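Local coordinates for protein aminofutalosine deaminase (Helicobacter pylori, PDB 7LKK) that deaminates aminofutalosine in the menaquinone pathway, using an active site that holds an iron(III) ion, at residues A[300-303]-A[304-308]; A[85-88]-A[89-93]. All coordinates share one frame; numbering follows the deposited sequence.

In the fold
Contacts 1 and 2 lie next to each other near the inhibitor pocket of the amidohydrolase barrel, with their centres about 14 Å apart. Contact 2 belongs to the loop that follows strand 69-80, and contact 1 to the short helix 300-305 and the turn after it. They meet where the Leu305 O lies 3.5 Å from the Tyr93 CB and Leu306 packs its CD1 4.1 Å from the Tyr93 CD1. Contact 1 is nearer the chemistry: the side chain of Leu306 comes within about 4 Å of the bound methylthio-coformycin, and that of Ser302 is about 7 Å from the iron. In contact 2 the side chain of Phe91 approaches the inhibitor to about 7 Å. Both contacts also touch the second subunit.

Contact 1: residues A[300-303]-A[304-308]. With EDO (1,2-ethanediol), chain I.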
ATOM      1  N   PRO A 300      -4.097  -9.626  -1.126  1.00 13.40           N
ATOM      2  CA  PRO A 300      -2.688  -9.236  -0.925  1.00 16.38           C
ATOM      3  C   PRO A 300      -2.358  -8.741   0.477  1.00 14.64           C
ATOM      4  O   PRO A 300      -1.308  -9.110   1.018  1.00 14.30           O
ATOM      5  CB  PRO A 300      -2.468  -8.136  -1.980  1.00 16.34           C
ATOM      6  CG  PRO A 300      -3.825  -7.728  -2.443  1.00 13.42           C
ATOM      7  CD  PRO A 300      -4.719  -8.917  -2.258  1.00 21.02           C
ATOM      8  N   PHE A 301      -3.201  -7.898   1.077  1.00 13.74           N
ATOM      9  CA  PHE A 301      -2.852  -7.351   2.386  1.00 16.44           C
ATOM     10  C   PHE A 301      -2.938  -8.417   3.471  1.00 18.90           C
ATOM     11  O   PHE A 301      -2.062  -8.498   4.340  1.00 17.44           O
ATOM     12  CB  PHE A 301      -3.751  -6.161   2.727  1.00 18.87           C
ATOM     13  CG  PHE A 301      -3.087  -5.135   3.604  1.00 23.75           C
ATOM     14  CD1 PHE A 301      -3.093  -5.273   4.983  1.00 20.28           C
ATOM     15  CD2 PHE A 301      -2.451  -4.037   3.049  1.00 23.93           C
ATOM     16  CE1 PHE A 301      -2.481  -4.333   5.793  1.00 23.84           C
ATOM     17  CE2 PHE A 301      -1.834  -3.092   3.854  1.00 28.52           C
ATOM     18  CZ  PHE A 301      -1.849  -3.240   5.227  1.00 22.45           C
ATOM     19  N   SER A 302      -3.979  -9.250   3.432  1.00 18.39           N
ATOM     20  CA  SER A 302      -4.086 -10.349   4.385  1.00 17.28           C
ATOM     21  C   SER A 302      -2.906 -11.305   4.264  1.00 20.34           C
ATOM     22  O   SER A 302      -2.351 -11.747   5.277  1.00 17.75           O
ATOM     23  CB  SER A 302      -5.407 -11.091   4.179  1.00 18.54           C
ATOM     24  OG  SER A 302      -5.433 -12.297   4.922  1.00 21.35           O
ATOM     25  N   ASN A 303      -2.505 -11.631   3.030  1.00 17.45           N
ATOM     26  CA  ASN A 303      -1.365 -12.519   2.828  1.00 18.55           C
ATOM     27  C   ASN A 303      -0.094 -11.935   3.432  1.00 19.01           C
ATOM     28  O   ASN A 303       0.733 -12.669   3.987  1.00 18.93           O
ATOM     29  CB  ASN A 303      -1.158 -12.786   1.338  1.00 17.16           C
ATOM     30  CG  ASN A 303      -2.265 -13.619   0.724  1.00 21.60           C
ATOM     31  OD1 ASN A 303      -3.095 -14.202   1.426  1.00 22.74           O
ATOM     32  ND2 ASN A 303      -2.281 -13.681  -0.601  1.00 14.93           N
ATOM     33  N   ARG A 304       0.090 -10.617   3.314  1.00 18.21           N
ATOM     34  CA  ARG A 304       1.280  -9.982   3.877  1.00 16.45           C
ATOM     35  C   ARG A 304       1.250  -9.993   5.399  1.00 16.23           C
ATOM     36  O   ARG A 304       2.292 -10.153   6.045  1.00 19.60           O
ATOM     37  CB  ARG A 304       1.409  -8.550   3.363  1.00 18.84           C
ATOM     38  CG  ARG A 304       2.707  -7.858   3.769  1.00 17.12           C
ATOM     39  CD  ARG A 304       3.912  -8.574   3.183  1.00 18.85           C
ATOM     40  NE  ARG A 304       5.177  -8.031   3.668  1.00 22.85           N
ATOM     41  CZ  ARG A 304       5.960  -8.636   4.555  1.00 24.00           C
ATOM     42  NH1 ARG A 304       5.607  -9.810   5.062  1.00 20.84           N
ATOM     43  NH2 ARG A 304       7.097  -8.069   4.935  1.00 26.38           N
ATOM     44  N   LEU A 305       0.069  -9.812   5.992  1.00 16.68           N
ATOM     45  CA  LEU A 305      -0.026  -9.732   7.445  1.00 20.19           C
ATOM     46  C   LEU A 305       0.081 -11.098   8.108  1.00 20.40           C
ATOM     47  O   LEU A 305       0.516 -11.186   9.263  1.00 19.97           O
ATOM     48  CB  LEU A 305      -1.339  -9.067   7.856  1.00 18.72           C
ATOM     49  CG  LEU A 305      -1.543  -7.599   7.484  1.00 18.16           C
ATOM     50  CD1 LEU A 305      -2.850  -7.092   8.078  1.00 17.16           C
ATOM     51  CD2 LEU A 305      -0.370  -6.749   7.950  1.00 18.67           C
ATOM     52  N   LEU A 306      -0.306 -12.165   7.410  1.00 21.84           N
ATOM     53  CA  LEU A 306      -0.325 -13.488   8.022  1.00 18.95           C
ATOM     54  C   LEU A 306       0.946 -14.254   7.670  1.00 19.66           C
ATOM     55  O   LEU A 306       1.969 -14.103   8.343  1.00 17.13           O
ATOM     56  CB  LEU A 306      -1.569 -14.267   7.582  1.00 20.51           C
ATOM     57  CG  LEU A 306      -2.806 -14.162   8.482  1.00 16.73           C
ATOM     58  CD1 LEU A 306      -3.122 -12.713   8.833  1.00 18.58           C
ATOM     59  CD2 LEU A 306      -4.013 -14.833   7.835  1.00 21.61           C
ATOM     60  N   SER A 307       0.901 -15.053   6.603  1.00 20.16           N
ATOM     61  CA  SER A 307       2.073 -15.836   6.223  1.00 17.58           C
ATOM     62  C   SER A 307       3.229 -14.948   5.780  1.00 20.23           C
ATOM     63  O   SER A 307       4.395 -15.331   5.924  1.00 22.18           O
ATOM     64  CB  SER A 307       1.716 -16.814   5.108  1.00 18.57           C
ATOM     65  OG  SER A 307       1.681 -16.152   3.858  1.00 18.60           O
ATOM     66  N   GLY A 308       2.931 -13.770   5.238  1.00 21.78           N
ATOM     67  CA  GLY A 308       3.954 -12.899   4.705  1.00 21.91           C
ATOM     68  C   GLY A 308       4.405 -13.221   3.297  1.00 22.10           C
ATOM     69  O   GLY A 308       5.346 -12.585   2.809  1.00 22.91           O
TER
HETATM   70  C1  EDO I 505       7.837 -15.012   5.326  1.00 28.33           C
HETATM   71  O1  EDO I 505       7.332 -14.023   6.231  1.00 32.72           O
HETATM   72  C2  EDO I 505       9.362 -14.980   5.314  1.00 31.75           C
HETATM   73  O2  EDO I 505       9.873 -15.581   6.510  1.00 35.25           O
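Gly308 N donates to Asn303 O at 2.8 Å, closing a pi-turn (a bond from residue i+5 back to residue i) at the end of helix 300-305. Three helical i+4 bonds precede it: Arg304 N to Pro300 O at 3.1 Å, Leu305 N to Phe301 O at 3.0 Å and Leu306 N to Ser302 O at 3.0 Å. The last of these comes from the residue whose backbone has already left the helix, and the wider loop to Gly308 follows directly. Gly308 has a positive phi of 83°, a conformation that glycine takes easily. Beside it, an ethanediol molecule, probably from the crystallisation liquor, bonds weakly to Ser307 O.

This helix follows strand 294-298 of the TIM-type barrel typical of metallo-dependent hydrolases. The hydroxyl of Ser302, set anti to the backbone N (chi1 170°), is hydrogen-bonded to Asp328, a ligand of the iron, and so acts from the second shell. Leu306 CD2 passes 4.1 Å from Ser302 OG, and this leucine also packs on Trp99 and touches the inhibitor.

One residue earlier on the helix, Leu305 CD1 sits at the edge of the Phe301 ring, near its plane and 3.6 Å from both CD1 and CE1 of that ring. The isobutyl group also closes over the backbone, with Leu305 CG 3.3 Å from Phe301 O. Arg304 bends at chi2 (63°), and its guanidinium group bonds to Leu346 O and Met351 O of the second subunit, while Phe301 and Leu305 pack on Leu407 of that subunit.

Contact 2: residues A[85-88]-A[89-93]; sequences SNNK and ASFDY
Asn87 lays its carboxamide over one face of the Phe91 ring, the two planes only 29° apart. The overlap is toward the rim of the ring: Asn87 CG is 3.7 Å and Asn87 ND2 3.5 Å from Phe91 CD2, and OD1 stands above the same face. With its CG anti to the backbone N (chi1 -179°), the asparagine carries its amide beside its own carbonyl carbon and over the residues that follow.

The amide is held at both ends. Its OD1 accepts from Ser90 N at 3.0 Å, a side-chain bond that spans the tight turn 87-90, although the N-H is well off line. Its ND2 donates to Leu330 O and to a water 3.1 Å away. That water also accepts from Phe91 N at 3.0 Å and can donate to Lys88 O at 3.0 Å, tying both limbs of the turn to the asparagine. These bonds fix the rotation of the amide and keep it flat against the phenylalanine. A second water, within the bend and toward Ser90, accepts from Lys88 N at 2.9 Å.

Tyr93 approaches Asn87 from the opposite direction, its ring at 69° to the amide, so these two do not stack. The carbonyl oxygen of Phe91 lies 4.1 Å above the centre of the tyrosine ring, and the phenol hydroxyl bonds weakly to the backbone of Ser331, a residue of the inhibitor pocket.

The turn belongs to the loop between strand 69-80 and helix 96-106. Phe91 packs on Ser102, Val103 and Asn106 of that helix, Ser85 rests on helix 115-127, and Ala89 and Tyr93 lie against Gln404 on helix 401-408 of the second subunit.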
ATOM      1  N   SER A  85     -15.693  -7.277  11.638  1.00 27.11           N
ATOM      2  CA  SER A  85     -15.452  -5.877  11.308  1.00 26.27           C
ATOM      3  C   SER A  85     -15.019  -5.035  12.503  1.00 26.92           C
ATOM      4  O   SER A  85     -14.525  -3.920  12.301  1.00 26.49           O
ATOM      5  CB  SER A  85     -16.703  -5.268  10.674  1.00 30.97           C
ATOM      6  OG  SER A  85     -16.938  -5.811   9.386  1.00 30.90           O
ATOM      7  N   ASN A  86     -15.185  -5.529  13.732  1.00 31.36           N
ATOM      8  CA  ASN A  86     -14.749  -4.775  14.903  1.00 29.85           C
ATOM      9  C   ASN A  86     -13.233  -4.707  15.025  1.00 27.35           C
ATOM     10  O   ASN A  86     -12.720  -3.820  15.718  1.00 30.83           O
ATOM     11  CB  ASN A  86     -15.322  -5.394  16.179  1.00 37.66           C
ATOM     12  CG  ASN A  86     -16.671  -4.821  16.558  1.00 39.03           C
ATOM     13  OD1 ASN A  86     -16.998  -3.687  16.208  1.00 35.21           O
ATOM     14  ND2 ASN A  86     -17.460  -5.603  17.288  1.00 33.83           N
ATOM     15  N   ASN A  87     -12.511  -5.612  14.370  1.00 23.44           N
ATOM     16  CA  ASN A  87     -11.102  -5.812  14.671  1.00 24.97           C
ATOM     17  C   ASN A  87     -10.245  -4.628  14.242  1.00 27.40           C
ATOM     18  O   ASN A  87     -10.397  -4.088  13.143  1.00 26.12           O
ATOM     19  CB  ASN A  87     -10.585  -7.078  13.993  1.00 26.59           C
ATOM     20  CG  ASN A  87      -9.126  -7.343  14.305  1.00 30.27           C
ATOM     21  OD1 ASN A  87      -8.719  -7.324  15.465  1.00 33.02           O
ATOM     22  ND2 ASN A  87      -8.326  -7.567  13.269  1.00 27.88           N
ATOM     23  N   LYS A  88      -9.331  -4.232  15.132  1.00 25.63           N
ATOM     24  CA  LYS A  88      -8.214  -3.362  14.771  1.00 28.55           C
ATOM     25  C   LYS A  88      -6.897  -4.032  15.139  1.00 30.72           C
ATOM     26  O   LYS A  88      -6.124  -4.382  14.244  1.00 31.87           O
ATOM     27  CB  LYS A  88      -8.352  -1.993  15.441  1.00 31.45           C
ATOM     28  CG  LYS A  88      -9.680  -1.304  15.181  1.00 34.19           C
ATOM     29  CD  LYS A  88      -9.529  -0.171  14.182  1.00 39.51           C
ATOM     30  CE  LYS A  88     -10.813   0.631  14.063  1.00 39.44           C
ATOM     31  NZ  LYS A  88     -11.979  -0.240  13.763  1.00 39.31           N
ATOM     32  N   ALA A  89      -6.622  -4.244  16.428  1.00 31.76           N
ATOM     33  CA  ALA A  89      -5.381  -4.868  16.872  1.00 25.89           C
ATOM     34  C   ALA A  89      -5.645  -6.048  17.802  1.00 28.39           C
ATOM     35  O   ALA A  89      -4.796  -6.395  18.628  1.00 32.06           O
ATOM     36  CB  ALA A  89      -4.474  -3.847  17.556  1.00 28.07           C
ATOM     37  N   SER A  90      -6.818  -6.677  17.690  1.00 26.60           N
ATOM     38  CA  SER A  90      -7.120  -7.823  18.541  1.00 29.41           C
ATOM     39  C   SER A  90      -6.325  -9.063  18.153  1.00 28.29           C
ATOM     40  O   SER A  90      -6.135  -9.949  18.994  1.00 31.88           O
ATOM     41  CB  SER A  90      -8.618  -8.139  18.499  1.00 27.12           C
ATOM     42  OG  SER A  90      -9.389  -7.057  18.994  1.00 35.45           O
ATOM     43  N   PHE A  91      -5.849  -9.144  16.912  1.00 26.23           N
ATOM     44  CA  PHE A  91      -5.171 -10.326  16.404  1.00 22.93           C
ATOM     45  C   PHE A  91      -3.718 -10.003  16.079  1.00 23.94           C
ATOM     46  O   PHE A  91      -3.391  -8.887  15.664  1.00 25.41           O
ATOM     47  CB  PHE A  91      -5.873 -10.879  15.152  1.00 24.75           C
ATOM     48  CG  PHE A  91      -7.344 -11.145  15.340  1.00 24.27           C
ATOM     49  CD1 PHE A  91      -7.831 -11.626  16.545  1.00 27.19           C
ATOM     50  CD2 PHE A  91      -8.239 -10.923  14.306  1.00 25.22           C
ATOM     51  CE1 PHE A  91      -9.184 -11.872  16.717  1.00 25.87           C
ATOM     52  CE2 PHE A  91      -9.592 -11.168  14.472  1.00 22.92           C
ATOM     53  CZ  PHE A  91     -10.064 -11.643  15.679  1.00 27.11           C
ATOM     54  N   ASP A  92      -2.847 -10.986  16.288  1.00 26.06           N
ATOM     55  CA  ASP A  92      -1.427 -10.825  16.011  1.00 26.00           C
ATOM     56  C   ASP A  92      -1.142 -10.970  14.520  1.00 24.48           C
ATOM     57  O   ASP A  92      -1.785 -11.751  13.816  1.00 20.47           O
ATOM     58  CB  ASP A  92      -0.604 -11.853  16.786  1.00 28.41           C
ATOM     59  CG  ASP A  92      -0.646 -11.631  18.287  1.00 30.03           C
ATOM     60  OD1 ASP A  92      -1.088 -10.549  18.728  1.00 32.40           O
ATOM     61  OD2 ASP A  92      -0.231 -12.547  19.026  1.00 29.77           O
ATOM     62  N   TYR A  93      -0.162 -10.208  14.047  1.00 25.19           N
ATOM     63  CA  TYR A  93       0.301 -10.283  12.670  1.00 22.65           C
ATOM     64  C   TYR A  93       1.784 -10.634  12.647  1.00 22.33           C
ATOM     65  O   TYR A  93       2.479 -10.551  13.662  1.00 23.89           O
ATOM     66  CB  TYR A  93       0.053  -8.963  11.925  1.00 18.51           C
ATOM     67  CG  TYR A  93      -1.414  -8.614  11.786  1.00 18.61           C
ATOM     68  CD1 TYR A  93      -2.338  -9.564  11.371  1.00 19.61           C
ATOM     69  CD2 TYR A  93      -1.874  -7.338  12.081  1.00 18.45           C
ATOM     70  CE1 TYR A  93      -3.681  -9.253  11.247  1.00 20.92           C
ATOM     71  CE2 TYR A  93      -3.213  -7.015  11.958  1.00 19.49           C
ATOM     72  CZ  TYR A  93      -4.111  -7.977  11.539  1.00 21.79           C
ATOM     73  OH  TYR A  93      -5.444  -7.660  11.416  1.00 24.40           O
TER
HETATM   74  O   HOH W   1      -5.550  -7.285  14.574  1.00 24.99           O
HETATM   75  O   HOH W   2      -9.704  -4.862  17.971  1.00 25.34           O